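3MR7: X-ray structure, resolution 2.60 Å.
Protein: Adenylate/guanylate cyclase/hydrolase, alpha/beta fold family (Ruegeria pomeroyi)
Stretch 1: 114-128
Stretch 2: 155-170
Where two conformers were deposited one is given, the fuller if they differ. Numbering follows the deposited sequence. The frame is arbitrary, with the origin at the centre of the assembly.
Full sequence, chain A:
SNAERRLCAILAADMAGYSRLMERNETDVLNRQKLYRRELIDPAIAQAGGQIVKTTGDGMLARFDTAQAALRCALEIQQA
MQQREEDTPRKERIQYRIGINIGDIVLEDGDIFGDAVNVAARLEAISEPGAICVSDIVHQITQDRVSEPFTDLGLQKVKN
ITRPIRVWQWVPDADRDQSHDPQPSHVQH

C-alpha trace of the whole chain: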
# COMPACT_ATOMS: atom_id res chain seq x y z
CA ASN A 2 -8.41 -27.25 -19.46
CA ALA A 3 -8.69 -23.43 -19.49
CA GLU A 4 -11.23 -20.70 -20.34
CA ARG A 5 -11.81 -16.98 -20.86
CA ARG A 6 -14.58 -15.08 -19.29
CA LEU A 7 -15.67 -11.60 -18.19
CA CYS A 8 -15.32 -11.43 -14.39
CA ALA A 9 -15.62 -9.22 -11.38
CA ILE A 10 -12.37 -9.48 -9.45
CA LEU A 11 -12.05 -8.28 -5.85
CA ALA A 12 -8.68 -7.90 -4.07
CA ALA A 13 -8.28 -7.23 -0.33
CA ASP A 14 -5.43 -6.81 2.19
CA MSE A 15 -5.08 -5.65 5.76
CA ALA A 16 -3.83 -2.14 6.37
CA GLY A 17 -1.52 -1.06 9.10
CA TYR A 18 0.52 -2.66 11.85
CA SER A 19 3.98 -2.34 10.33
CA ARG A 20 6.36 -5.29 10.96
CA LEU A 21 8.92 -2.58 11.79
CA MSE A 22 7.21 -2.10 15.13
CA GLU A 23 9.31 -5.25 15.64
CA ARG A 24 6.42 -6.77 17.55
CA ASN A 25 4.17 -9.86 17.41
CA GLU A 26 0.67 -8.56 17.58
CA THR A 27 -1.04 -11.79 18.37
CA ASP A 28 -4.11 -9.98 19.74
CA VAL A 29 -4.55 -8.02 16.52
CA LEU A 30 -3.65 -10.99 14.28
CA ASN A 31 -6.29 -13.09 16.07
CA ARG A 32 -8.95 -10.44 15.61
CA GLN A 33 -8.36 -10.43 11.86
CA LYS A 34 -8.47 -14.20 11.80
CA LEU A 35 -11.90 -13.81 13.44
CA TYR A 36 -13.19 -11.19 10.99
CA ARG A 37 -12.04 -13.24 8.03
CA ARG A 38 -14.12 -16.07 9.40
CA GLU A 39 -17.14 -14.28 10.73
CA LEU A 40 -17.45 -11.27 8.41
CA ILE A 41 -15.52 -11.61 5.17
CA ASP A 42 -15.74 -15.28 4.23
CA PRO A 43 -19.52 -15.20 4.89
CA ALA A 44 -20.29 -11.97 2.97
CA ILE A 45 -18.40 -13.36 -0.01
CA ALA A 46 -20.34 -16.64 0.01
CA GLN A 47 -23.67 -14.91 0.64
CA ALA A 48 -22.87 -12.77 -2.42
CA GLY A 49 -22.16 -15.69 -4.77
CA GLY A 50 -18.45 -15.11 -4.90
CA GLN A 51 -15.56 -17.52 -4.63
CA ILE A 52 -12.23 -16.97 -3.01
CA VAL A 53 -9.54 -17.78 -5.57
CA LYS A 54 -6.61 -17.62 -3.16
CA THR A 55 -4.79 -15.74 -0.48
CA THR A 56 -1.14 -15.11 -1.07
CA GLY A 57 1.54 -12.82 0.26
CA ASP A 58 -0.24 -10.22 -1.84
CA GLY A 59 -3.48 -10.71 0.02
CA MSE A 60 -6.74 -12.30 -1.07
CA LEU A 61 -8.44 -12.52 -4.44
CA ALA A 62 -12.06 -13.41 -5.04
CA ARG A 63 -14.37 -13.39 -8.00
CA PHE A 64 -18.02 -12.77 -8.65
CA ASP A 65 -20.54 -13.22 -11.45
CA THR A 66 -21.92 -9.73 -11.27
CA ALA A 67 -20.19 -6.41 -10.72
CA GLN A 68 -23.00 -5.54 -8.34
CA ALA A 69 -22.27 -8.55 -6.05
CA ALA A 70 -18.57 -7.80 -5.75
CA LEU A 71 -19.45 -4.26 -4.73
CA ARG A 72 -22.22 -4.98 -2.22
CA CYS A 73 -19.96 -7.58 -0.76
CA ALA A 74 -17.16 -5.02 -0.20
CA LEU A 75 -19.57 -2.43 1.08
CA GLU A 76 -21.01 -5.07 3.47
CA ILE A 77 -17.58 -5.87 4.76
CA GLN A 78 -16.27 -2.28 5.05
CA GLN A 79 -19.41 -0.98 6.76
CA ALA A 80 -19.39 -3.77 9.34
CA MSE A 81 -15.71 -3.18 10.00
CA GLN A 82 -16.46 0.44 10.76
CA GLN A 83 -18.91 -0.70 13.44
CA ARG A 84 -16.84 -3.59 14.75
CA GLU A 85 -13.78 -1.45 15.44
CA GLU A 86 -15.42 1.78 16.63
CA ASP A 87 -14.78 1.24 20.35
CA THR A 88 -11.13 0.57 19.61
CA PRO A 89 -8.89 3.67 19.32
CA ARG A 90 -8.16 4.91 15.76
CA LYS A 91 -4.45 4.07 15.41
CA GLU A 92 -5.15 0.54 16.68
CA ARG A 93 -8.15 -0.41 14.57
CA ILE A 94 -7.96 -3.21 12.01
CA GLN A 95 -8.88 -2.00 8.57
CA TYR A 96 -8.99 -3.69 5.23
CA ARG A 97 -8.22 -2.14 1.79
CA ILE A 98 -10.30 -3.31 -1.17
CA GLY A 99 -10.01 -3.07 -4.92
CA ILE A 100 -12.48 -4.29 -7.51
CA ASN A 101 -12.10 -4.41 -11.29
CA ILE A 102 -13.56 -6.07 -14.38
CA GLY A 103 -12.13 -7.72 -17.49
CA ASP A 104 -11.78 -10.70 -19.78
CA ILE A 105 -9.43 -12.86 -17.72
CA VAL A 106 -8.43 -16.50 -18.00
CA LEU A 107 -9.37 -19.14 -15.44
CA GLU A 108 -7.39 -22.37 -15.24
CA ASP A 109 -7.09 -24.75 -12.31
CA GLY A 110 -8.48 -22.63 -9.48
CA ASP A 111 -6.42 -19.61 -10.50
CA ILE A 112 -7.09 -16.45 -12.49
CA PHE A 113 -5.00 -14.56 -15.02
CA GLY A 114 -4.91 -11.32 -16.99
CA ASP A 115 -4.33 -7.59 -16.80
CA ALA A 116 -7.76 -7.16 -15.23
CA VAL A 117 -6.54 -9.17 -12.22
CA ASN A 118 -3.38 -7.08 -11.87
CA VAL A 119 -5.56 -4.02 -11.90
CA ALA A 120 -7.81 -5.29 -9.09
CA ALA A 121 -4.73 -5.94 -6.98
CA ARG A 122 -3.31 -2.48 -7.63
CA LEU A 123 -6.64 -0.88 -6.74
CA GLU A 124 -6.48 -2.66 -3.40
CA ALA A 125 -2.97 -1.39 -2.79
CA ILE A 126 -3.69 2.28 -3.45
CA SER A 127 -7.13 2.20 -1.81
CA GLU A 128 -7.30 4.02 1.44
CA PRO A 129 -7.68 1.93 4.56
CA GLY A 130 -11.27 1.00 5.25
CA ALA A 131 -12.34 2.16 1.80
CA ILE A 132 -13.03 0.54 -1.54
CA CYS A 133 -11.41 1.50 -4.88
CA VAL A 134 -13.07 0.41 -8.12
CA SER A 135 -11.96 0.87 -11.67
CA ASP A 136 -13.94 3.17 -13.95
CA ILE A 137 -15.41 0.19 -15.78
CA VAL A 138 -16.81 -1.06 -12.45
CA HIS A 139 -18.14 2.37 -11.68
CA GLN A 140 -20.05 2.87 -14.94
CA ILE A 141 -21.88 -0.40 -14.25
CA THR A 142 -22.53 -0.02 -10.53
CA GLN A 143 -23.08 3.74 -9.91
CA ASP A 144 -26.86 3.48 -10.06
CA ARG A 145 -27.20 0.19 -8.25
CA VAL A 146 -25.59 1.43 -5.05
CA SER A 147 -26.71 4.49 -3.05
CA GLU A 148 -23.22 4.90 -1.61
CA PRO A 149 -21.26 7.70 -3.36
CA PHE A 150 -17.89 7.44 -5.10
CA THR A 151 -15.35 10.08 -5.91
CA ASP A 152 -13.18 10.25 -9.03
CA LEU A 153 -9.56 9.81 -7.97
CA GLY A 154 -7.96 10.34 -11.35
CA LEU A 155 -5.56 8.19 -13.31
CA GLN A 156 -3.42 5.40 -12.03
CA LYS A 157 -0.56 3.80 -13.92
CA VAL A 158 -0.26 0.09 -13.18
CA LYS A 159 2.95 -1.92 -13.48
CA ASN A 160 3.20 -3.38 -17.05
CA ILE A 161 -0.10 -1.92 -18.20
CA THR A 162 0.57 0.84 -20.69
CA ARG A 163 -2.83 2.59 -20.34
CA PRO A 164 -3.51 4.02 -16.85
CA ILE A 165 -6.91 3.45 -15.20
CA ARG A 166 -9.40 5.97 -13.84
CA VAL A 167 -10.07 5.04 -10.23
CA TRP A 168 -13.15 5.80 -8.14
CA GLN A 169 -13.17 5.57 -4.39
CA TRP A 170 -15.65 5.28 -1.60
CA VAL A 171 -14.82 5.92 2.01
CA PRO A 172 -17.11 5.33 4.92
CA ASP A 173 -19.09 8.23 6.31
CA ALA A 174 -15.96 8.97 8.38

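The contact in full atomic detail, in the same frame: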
# COMPACT_ATOMS: atom_id res chain seq x y z
N GLY A 114 -4.64 -12.41 -16.08
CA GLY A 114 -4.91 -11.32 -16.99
C GLY A 114 -4.65 -9.96 -16.38
O GLY A 114 -4.68 -9.81 -15.15
N ASP A 115 -4.42 -8.97 -17.24
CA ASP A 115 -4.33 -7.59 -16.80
C ASP A 115 -5.41 -7.28 -15.78
O ASP A 115 -5.11 -6.83 -14.68
CB ASP A 115 -4.51 -6.65 -17.98
CG ASP A 115 -3.34 -6.65 -18.91
OD1 ASP A 115 -2.40 -7.44 -18.67
OD2 ASP A 115 -3.35 -5.86 -19.89
N ALA A 116 -6.67 -7.53 -16.14
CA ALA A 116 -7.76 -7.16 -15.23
C ALA A 116 -7.52 -7.63 -13.79
O ALA A 116 -7.93 -6.96 -12.87
CB ALA A 116 -9.12 -7.61 -15.76
N VAL A 117 -6.85 -8.74 -13.58
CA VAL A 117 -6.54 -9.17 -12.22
C VAL A 117 -5.49 -8.27 -11.57
O VAL A 117 -5.63 -7.82 -10.43
CB VAL A 117 -6.06 -10.63 -12.22
CG1 VAL A 117 -5.75 -11.10 -10.80
CG2 VAL A 117 -7.10 -11.52 -12.88
N ASN A 118 -4.43 -7.98 -12.32
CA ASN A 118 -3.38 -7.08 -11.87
C ASN A 118 -3.92 -5.73 -11.47
O ASN A 118 -3.48 -5.13 -10.51
CB ASN A 118 -2.30 -6.94 -12.95
CG ASN A 118 -1.43 -8.19 -13.06
OD1 ASN A 118 -1.76 -9.22 -12.48
ND2 ASN A 118 -0.32 -8.09 -13.78
N VAL A 119 -4.93 -5.29 -12.19
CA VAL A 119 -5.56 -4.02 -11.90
C VAL A 119 -6.41 -4.06 -10.61
O VAL A 119 -6.47 -3.07 -9.87
CB VAL A 119 -6.30 -3.53 -13.16
CG1 VAL A 119 -7.18 -2.29 -12.89
CG2 VAL A 119 -5.27 -3.24 -14.24
N ALA A 120 -7.03 -5.20 -10.31
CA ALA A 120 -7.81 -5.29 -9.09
C ALA A 120 -6.88 -5.19 -7.89
O ALA A 120 -7.17 -4.50 -6.89
CB ALA A 120 -8.59 -6.58 -9.03
N ALA A 121 -5.75 -5.87 -8.01
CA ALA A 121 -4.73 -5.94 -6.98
C ALA A 121 -4.15 -4.57 -6.69
O ALA A 121 -3.97 -4.19 -5.53
CB ALA A 121 -3.63 -6.86 -7.43
N ARG A 122 -3.84 -3.83 -7.75
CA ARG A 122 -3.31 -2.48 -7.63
C ARG A 122 -4.33 -1.54 -6.97
O ARG A 122 -3.98 -0.72 -6.13
CB ARG A 122 -2.90 -1.97 -9.01
CG ARG A 122 -2.13 -0.68 -8.97
CD ARG A 122 -0.98 -0.79 -8.00
NE ARG A 122 -0.45 0.54 -7.82
CZ ARG A 122 0.47 0.90 -6.95
NH1 ARG A 122 0.99 0.01 -6.11
NH2 ARG A 122 0.84 2.17 -6.92
N LEU A 123 -5.59 -1.68 -7.35
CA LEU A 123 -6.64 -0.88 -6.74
C LEU A 123 -6.68 -1.09 -5.25
O LEU A 123 -6.83 -0.14 -4.48
CB LEU A 123 -7.98 -1.17 -7.40
CG LEU A 123 -8.41 -0.19 -8.52
CD1 LEU A 123 -7.20 0.43 -9.20
CD2 LEU A 123 -9.34 -0.83 -9.54
N GLU A 124 -6.54 -2.34 -4.82
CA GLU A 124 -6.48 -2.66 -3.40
C GLU A 124 -5.32 -1.89 -2.77
O GLU A 124 -5.46 -1.21 -1.78
CB GLU A 124 -6.34 -4.18 -3.23
CG GLU A 124 -5.96 -4.66 -1.82
CD GLU A 124 -4.47 -4.47 -1.49
OE1 GLU A 124 -3.59 -5.13 -2.12
OE2 GLU A 124 -4.17 -3.65 -0.59
N ALA A 125 -4.17 -1.95 -3.39
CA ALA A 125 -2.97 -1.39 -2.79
C ALA A 125 -3.02 0.12 -2.64
O ALA A 125 -2.49 0.66 -1.68
CB ALA A 125 -1.75 -1.81 -3.60
N ILE A 126 -3.63 0.83 -3.58
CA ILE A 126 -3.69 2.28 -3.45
C ILE A 126 -4.94 2.73 -2.71
O ILE A 126 -5.02 3.88 -2.32
CB ILE A 126 -3.69 2.96 -4.80
CG1 ILE A 126 -5.07 2.71 -5.44
CG2 ILE A 126 -2.44 2.51 -5.64
CD1 ILE A 126 -5.19 3.09 -6.84
N SER A 127 -5.91 1.84 -2.52
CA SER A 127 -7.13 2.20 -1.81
C SER A 127 -6.83 2.72 -0.42
O SER A 127 -5.91 2.25 0.22
CB SER A 127 -8.03 0.98 -1.67
OG SER A 127 -9.12 1.27 -0.81
N GLU A 128 -7.60 3.66 0.08
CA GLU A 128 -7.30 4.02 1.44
C GLU A 128 -7.89 3.04 2.44
O GLU A 128 -8.82 2.31 2.13
CB GLU A 128 -7.49 5.49 1.78
CG GLU A 128 -8.85 6.05 1.91
CD GLU A 128 -8.77 7.59 1.97
OE1 GLU A 128 -7.76 8.14 1.46
OE2 GLU A 128 -9.68 8.23 2.52
N LEU A 155 -6.20 9.26 -12.58
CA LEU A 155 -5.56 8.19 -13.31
C LEU A 155 -4.49 7.51 -12.50
O LEU A 155 -3.84 8.11 -11.64
CB LEU A 155 -5.00 8.69 -14.64
CG LEU A 155 -6.09 9.37 -15.48
CD1 LEU A 155 -5.49 9.87 -16.74
CD2 LEU A 155 -7.23 8.43 -15.78
N GLN A 156 -4.31 6.23 -12.79
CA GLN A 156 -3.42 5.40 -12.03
C GLN A 156 -2.66 4.54 -13.02
O GLN A 156 -3.27 3.79 -13.79
CB GLN A 156 -4.27 4.53 -11.13
CG GLN A 156 -3.75 4.38 -9.78
CD GLN A 156 -3.56 5.68 -9.13
OE1 GLN A 156 -4.32 6.63 -9.36
NE2 GLN A 156 -2.53 5.77 -8.32
N LYS A 157 -1.34 4.66 -13.05
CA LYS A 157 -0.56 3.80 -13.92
C LYS A 157 -0.32 2.51 -13.17
O LYS A 157 -0.11 2.52 -11.99
CB LYS A 157 0.73 4.50 -14.36
CG LYS A 157 1.88 3.57 -14.65
CD LYS A 157 1.81 2.87 -16.01
CE LYS A 157 2.85 1.74 -16.01
NZ LYS A 157 3.08 1.03 -17.31
N VAL A 158 -0.41 1.38 -13.85
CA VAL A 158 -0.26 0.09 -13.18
C VAL A 158 0.90 -0.68 -13.81
O VAL A 158 1.05 -0.71 -15.02
CB VAL A 158 -1.54 -0.72 -13.29
CG1 VAL A 158 -1.41 -2.02 -12.52
CG2 VAL A 158 -2.70 0.11 -12.80
N LYS A 159 1.73 -1.29 -12.98
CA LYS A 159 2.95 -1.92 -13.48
C LYS A 159 2.66 -2.80 -14.71
O LYS A 159 1.80 -3.68 -14.65
CB LYS A 159 3.61 -2.69 -12.33
CG LYS A 159 4.47 -3.86 -12.76
CD LYS A 159 5.93 -3.68 -12.34
CE LYS A 159 6.57 -4.99 -11.89
NZ LYS A 159 5.87 -5.51 -10.66
N ASN A 160 3.33 -2.54 -15.83
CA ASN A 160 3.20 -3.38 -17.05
C ASN A 160 1.89 -3.24 -17.83
O ASN A 160 1.64 -3.98 -18.79
CB ASN A 160 3.48 -4.85 -16.72
CG ASN A 160 4.79 -5.05 -16.02
OD1 ASN A 160 4.92 -5.91 -15.14
ND2 ASN A 160 5.78 -4.24 -16.37
N ILE A 161 1.05 -2.31 -17.42
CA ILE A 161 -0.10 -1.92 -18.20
C ILE A 161 0.24 -0.53 -18.75
O ILE A 161 0.55 0.41 -18.02
CB ILE A 161 -1.42 -1.95 -17.36
CG1 ILE A 161 -1.90 -3.40 -17.13
CG2 ILE A 161 -2.56 -1.17 -18.03
CD1 ILE A 161 -1.18 -4.11 -16.06
N THR A 162 0.21 -0.41 -20.07
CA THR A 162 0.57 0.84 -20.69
C THR A 162 -0.47 1.93 -20.41
O THR A 162 -0.11 3.02 -19.97
CB THR A 162 0.83 0.64 -22.19
OG1 THR A 162 0.47 -0.69 -22.57
CG2 THR A 162 2.31 0.86 -22.48
N ARG A 163 -1.75 1.63 -20.63
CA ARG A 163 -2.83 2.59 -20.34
C ARG A 163 -3.21 2.63 -18.86
O ARG A 163 -3.70 1.65 -18.32
CB ARG A 163 -4.09 2.28 -21.14
CG ARG A 163 -3.96 2.36 -22.63
CD ARG A 163 -5.27 2.77 -23.24
NE ARG A 163 -5.02 3.57 -24.43
CZ ARG A 163 -4.68 3.04 -25.60
NH1 ARG A 163 -4.55 1.72 -25.70
NH2 ARG A 163 -4.47 3.82 -26.65
N PRO A 164 -3.03 3.79 -18.22
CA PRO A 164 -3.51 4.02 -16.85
C PRO A 164 -5.03 3.88 -16.69
O PRO A 164 -5.77 3.94 -17.67
CB PRO A 164 -3.09 5.47 -16.59
CG PRO A 164 -2.86 6.06 -17.93
CD PRO A 164 -2.29 4.94 -18.74
N ILE A 165 -5.50 3.70 -15.46
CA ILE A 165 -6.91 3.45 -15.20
C ILE A 165 -7.48 4.57 -14.36
O ILE A 165 -6.80 5.08 -13.49
CB ILE A 165 -7.10 2.10 -14.46
CG1 ILE A 165 -7.10 0.95 -15.45
CG2 ILE A 165 -8.41 2.06 -13.73
CD1 ILE A 165 -5.77 0.53 -15.89
N ARG A 166 -8.72 4.97 -14.64
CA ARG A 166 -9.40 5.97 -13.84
C ARG A 166 -10.03 5.24 -12.65
O ARG A 166 -10.76 4.28 -12.82
CB ARG A 166 -10.43 6.74 -14.68
CG ARG A 166 -11.33 7.69 -13.88
CD ARG A 166 -11.86 8.91 -14.70
NE ARG A 166 -11.03 10.11 -14.54
CZ ARG A 166 -10.20 10.57 -15.47
NH1 ARG A 166 -10.10 9.95 -16.64
NH2 ARG A 166 -9.47 11.66 -15.24
N VAL A 167 -9.72 5.72 -11.46
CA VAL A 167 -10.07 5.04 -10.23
C VAL A 167 -11.06 5.85 -9.39
O VAL A 167 -10.87 7.04 -9.14
CB VAL A 167 -8.77 4.74 -9.43
CG1 VAL A 167 -9.07 4.25 -8.04
CG2 VAL A 167 -7.91 3.73 -10.21
N TRP A 168 -12.12 5.18 -8.97
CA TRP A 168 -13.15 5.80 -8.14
C TRP A 168 -13.06 5.19 -6.77
O TRP A 168 -12.79 3.99 -6.62
CB TRP A 168 -14.52 5.51 -8.72
CG TRP A 168 -14.70 6.11 -10.06
CD1 TRP A 168 -14.21 5.65 -11.25
CD2 TRP A 168 -15.41 7.31 -10.36
NE1 TRP A 168 -14.58 6.48 -12.27
CE2 TRP A 168 -15.32 7.51 -11.75
CE3 TRP A 168 -16.14 8.23 -9.58
CZ2 TRP A 168 -15.91 8.60 -12.39
CZ3 TRP A 168 -16.73 9.30 -10.21
CH2 TRP A 168 -16.61 9.49 -11.60
N GLN A 169 -13.30 6.01 -5.76
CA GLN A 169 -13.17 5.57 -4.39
C GLN A 169 -14.34 5.94 -3.50
O GLN A 169 -14.92 7.02 -3.60
CB GLN A 169 -11.90 6.14 -3.76
CG GLN A 169 -11.62 5.63 -2.36
CD GLN A 169 -10.35 6.20 -1.80
OE1 GLN A 169 -10.27 7.39 -1.51
NE2 GLN A 169 -9.33 5.35 -1.66
N TRP A 170 -14.66 5.03 -2.60
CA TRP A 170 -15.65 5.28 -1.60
C TRP A 170 -14.99 5.12 -0.25
O TRP A 170 -14.24 4.17 -0.02
CB TRP A 170 -16.76 4.28 -1.75
CG TRP A 170 -17.69 4.25 -0.60
CD1 TRP A 170 -18.83 4.99 -0.43
CD2 TRP A 170 -17.56 3.44 0.56
NE1 TRP A 170 -19.42 4.69 0.76
CE2 TRP A 170 -18.66 3.73 1.39
CE3 TRP A 170 -16.64 2.48 0.96
CZ2 TRP A 170 -18.85 3.11 2.60
CZ3 TRP A 170 -16.82 1.88 2.15
CH2 TRP A 170 -17.92 2.19 2.96
O HOH W 1 -0.99 2.33 -9.36

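How does a helix lie against a stretch of chain that folds back on itself? Residues 115-126 form a helix, and the second stretch supplies two strand segments joined through a type II turn from Val158 to Ile161 and a corner at Thr162 and Arg163. The segments pair through their backbones: Ile165 N donates to Gln156 O at 2.8 Å, while the return bond from Gln156 N to Ile165 O, also 2.8 Å, is weak. The helix axis passes 9.6 Å from the axis of strand 155-158 and 10.5 Å from that of 164-170, room enough for a layer of side chains. No clear direct hydrogen bond links the two stretches, so apolar packing does most of the work.

What fills the space around Val119? This buried valine and Ile161 each lose 59 Å² to the other stretch, and both point toward it. Val119 CG2 lies 4.4 Å from Ile161 CG1 and 4.4 Å from Val158 CG1, while Val119 CG1 reaches Ile165 CG1 at 4.1 Å. One branched side chain thus touches residues from before and after the corner. The turn helps to place two of these partners, its Ile161 N bonding to Val158 O at 2.9 Å. Ile161 also extends along the start of the helix, where its CG1 is 4.0 Å from Asp115 OD2, a contact between carbon and a carboxylate oxygen rather than a polar pairing.

How does Arg122, a charged residue, fit beside these apolar groups? Its aliphatic base packs on Val158, with Arg122 CB 3.8 Å from Val158 CG1, and its polar end finds a water. Arg122 NE donates to water 1 at a short 2.4 Å, and that water donates to Lys157 O at 2.8 Å, bridging helix and strand.

What holds the far end of the helix, where Gln169 covers the most surface? Leu123 and Ile126 first continue the apolar layer: Leu123 CD1 meets Val167 CG2 at 3.5 Å, and Ile126 CD1 lies 4.2 Å from Val167 CG1 and 3.5 Å from Gln156 CG, the carbon portion of a polar side chain. Beyond them, Gln169 gives up 66 Å² as its extended side chain, with chi1 and chi2 both t, reaches the chain leaving the helix. Its amide is probably turned over in the model, so the 3.0 Å between Glu128 N and the atom modelled as Gln169 NE2 leaves a hydrogen bond possible but undecided. Nearby, Ser127 OG donates to Glu128 O at 3.1 Å, a bond within the same segment.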